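Local atomic coordinates of ankyrin repeat domain protein (Legionella pneumophila subsp. pneumophila, PDB entry 6MCA), a protein that acts as a Legionella effector that interacts with the host LARP7 component of the 7SK snRNP complex and carries ankyrin repeats and a region that resembles cysteine proteases. Residues D168-N173 and F178-Y183. Sequence-based numbering, arbitrary orientation.
Sequences DVDIVN and FIELDY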
loop_
_atom_site.group_PDB
_atom_site.type_symbol
_atom_site.label_atom_id
_atom_site.label_comp_id
_atom_site.label_asym_id
_atom_site.label_seq_id
_atom_site.Cartn_x
_atom_site.Cartn_y
_atom_site.Cartn_z
ATOM N N ASP A 168 4.979 -12.872 -9.964
ATOM C CA ASP A 168 6.053 -12.026 -9.470
ATOM C C ASP A 168 6.658 -11.214 -10.608
ATOM O O ASP A 168 6.358 -11.419 -11.787
ATOM C CB ASP A 168 7.144 -12.868 -8.795
ATOM C CG ASP A 168 6.610 -13.713 -7.656
ATOM O OD1 ASP A 168 5.828 -13.185 -6.837
ATOM O OD2 ASP A 168 6.978 -14.904 -7.579
ATOM N N VAL A 169 7.519 -10.272 -10.227
ATOM C CA VAL A 169 8.358 -9.551 -11.179
ATOM C C VAL A 169 9.594 -9.069 -10.436
ATOM O O VAL A 169 9.546 -8.776 -9.241
ATOM C CB VAL A 169 7.608 -8.377 -11.857
ATOM C CG1 VAL A 169 7.543 -7.164 -10.938
ATOM C CG2 VAL A 169 8.269 -8.020 -13.183
ATOM N N ASP A 170 10.717 -9.005 -11.142
ATOM C CA ASP A 170 11.978 -8.623 -10.525
ATOM C C ASP A 170 12.264 -7.150 -10.783
ATOM O O ASP A 170 12.251 -6.700 -11.933
ATOM C CB ASP A 170 13.126 -9.491 -11.041
ATOM C CG ASP A 170 13.172 -10.850 -10.367
ATOM O OD1 ASP A 170 12.095 -11.434 -10.126
ATOM O OD2 ASP A 170 14.287 -11.329 -10.066
ATOM N N ILE A 171 12.514 -6.412 -9.706
ATOM C CA ILE A 171 12.919 -5.017 -9.795
ATOM C C ILE A 171 14.375 -4.913 -9.355
ATOM O O ILE A 171 14.980 -5.879 -8.898
ATOM C CB ILE A 171 12.010 -4.089 -8.965
ATOM C CG1 ILE A 171 12.158 -4.384 -7.471
ATOM C CG2 ILE A 171 10.559 -4.228 -9.406
ATOM C CD1 ILE A 171 11.513 -3.343 -6.580
ATOM N N VAL A 172 14.939 -3.719 -9.503
ATOM C CA VAL A 172 16.352 -3.482 -9.231
ATOM C C VAL A 172 16.481 -2.747 -7.904
ATOM O O VAL A 172 15.844 -1.708 -7.697
ATOM C CB VAL A 172 17.007 -2.681 -10.369
ATOM C CG1 VAL A 172 18.472 -2.429 -10.067
ATOM C CG2 VAL A 172 16.849 -3.417 -11.690
ATOM N N ASN A 173 17.303 -3.285 -7.005
ATOM C CA ASN A 173 17.554 -2.634 -5.726
ATOM C C ASN A 173 18.645 -1.578 -5.904
ATOM O O ASN A 173 19.091 -1.292 -7.019
ATOM C CB ASN A 173 17.893 -3.671 -4.653
ATOM C CG ASN A 173 19.164 -4.460 -4.954
ATOM O OD1 ASN A 173 19.972 -4.080 -5.803
ATOM N ND2 ASN A 173 19.345 -5.567 -4.243
ATOM N N PHE A 178 18.784 -7.763 -8.822
ATOM C CA PHE A 178 17.356 -8.007 -8.961
ATOM C C PHE A 178 16.795 -8.638 -7.692
ATOM O O PHE A 178 17.381 -9.575 -7.141
ATOM C CB PHE A 178 17.081 -8.911 -10.161
ATOM C CG PHE A 178 17.333 -8.255 -11.488
ATOM C CD1 PHE A 178 16.414 -7.366 -12.022
ATOM C CD2 PHE A 178 18.484 -8.533 -12.207
ATOM C CE1 PHE A 178 16.643 -6.762 -13.245
ATOM C CE2 PHE A 178 18.718 -7.933 -13.430
ATOM C CZ PHE A 178 17.796 -7.047 -13.950
ATOM N N ILE A 179 15.662 -8.117 -7.233
ATOM C CA ILE A 179 14.908 -8.694 -6.130
ATOM C C ILE A 179 13.485 -8.952 -6.604
ATOM O O ILE A 179 12.958 -8.251 -7.475
ATOM C CB ILE A 179 14.907 -7.797 -4.872
ATOM C CG1 ILE A 179 14.127 -6.507 -5.133
ATOM C CG2 ILE A 179 16.330 -7.491 -4.429
ATOM C CD1 ILE A 179 13.830 -5.718 -3.883
ATOM N N GLU A 180 12.863 -9.969 -6.017
ATOM C CA GLU A 180 11.513 -10.349 -6.396
ATOM C C GLU A 180 10.484 -9.453 -5.720
ATOM O O GLU A 180 10.666 -9.002 -4.586
ATOM C CB GLU A 180 11.245 -11.811 -6.039
ATOM C CG GLU A 180 11.669 -12.801 -7.113
ATOM C CD GLU A 180 10.716 -13.975 -7.235
ATOM O OE1 GLU A 180 9.812 -14.102 -6.381
ATOM O OE2 GLU A 180 10.871 -14.770 -8.185
ATOM N N LEU A 181 9.389 -9.206 -6.433
ATOM C CA LEU A 181 8.279 -8.398 -5.956
ATOM C C LEU A 181 6.996 -9.125 -6.316
ATOM O O LEU A 181 6.808 -9.527 -7.471
ATOM C CB LEU A 181 8.304 -6.995 -6.581
ATOM C CG LEU A 181 7.145 -6.033 -6.303
ATOM C CD1 LEU A 181 7.671 -4.617 -6.169
ATOM C CD2 LEU A 181 6.088 -6.096 -7.399
ATOM N N ASP A 182 6.121 -9.293 -5.328
ATOM C CA ASP A 182 4.881 -10.042 -5.495
ATOM C C ASP A 182 3.783 -9.082 -5.944
ATOM O O ASP A 182 3.387 -8.184 -5.193
ATOM C CB ASP A 182 4.508 -10.743 -4.191
ATOM C CG ASP A 182 3.297 -11.644 -4.336
ATOM O OD1 ASP A 182 2.875 -11.906 -5.482
ATOM O OD2 ASP A 182 2.767 -12.092 -3.297
ATOM N N TYR A 183 3.296 -9.274 -7.174
ATOM C CA TYR A 183 2.198 -8.455 -7.680
ATOM C C TYR A 183 0.956 -8.572 -6.807
ATOM O O TYR A 183 0.189 -7.611 -6.684
ATOM C CB TYR A 183 1.853 -8.866 -9.114
ATOM C CG TYR A 183 2.727 -8.261 -10.189
ATOM C CD1 TYR A 183 3.225 -6.970 -10.070
ATOM C CD2 TYR A 183 3.044 -8.983 -11.334
ATOM C CE1 TYR A 183 4.018 -6.418 -11.060
ATOM C CE2 TYR A 183 3.835 -8.439 -12.325
ATOM C CZ TYR A 183 4.319 -7.157 -12.185
ATOM O OH TYR A 183 5.108 -6.616 -13.172
#
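The carbonyl O of Ile-171 receives the N-H of Ile-179 at 2.9 Å, a fairly straight bond (163° at the hydrogen), and also meets the CA-H of Phe-178. The reciprocal bond from Ile-171 N to Ile-179 O closes this antiparallel hydrogen-bonded pair. Val-169 and Leu-181 form the next one, where Leu-181 N reaches Val-169 O at 2.8 Å but more bent, at 132°. The strands make a twisted two-stranded beta hairpin, a sheet of its own, with one apolar and one largely acidic face. On the first, the CG1 atoms of Ile-171 and Ile-179 meet at 3.7 Å. Val-169 CG1 touches Leu-181 CD2 on the same face and packs obliquely against the Tyr-183 ring, 3.5 Å from its CZ. On the acidic face Asp-168 OD2 lies 3.2 Å from Glu-180 OE1, the carboxylate planes well turned from each other. This crowding of like charge could raise the proton affinity of either group, although both residues are exposed and water probably screens part of the repulsion. At the turn end of this face, Val-172 CG2 touches Phe-178 CE1 at 3.7 Å. Asn-173 OD1 takes the backbone N-H groups of Lys-175 and Glu-177, bracing the turn. Phe-149 and Phe-153 of helix 147-162 cover the isoleucine-leucine face, while Ser-409 of helix 404-421 hydrogen-bonds Asp-170 O, and Glu-405 and Ile-413 touch Phe-178 and Tyr-183.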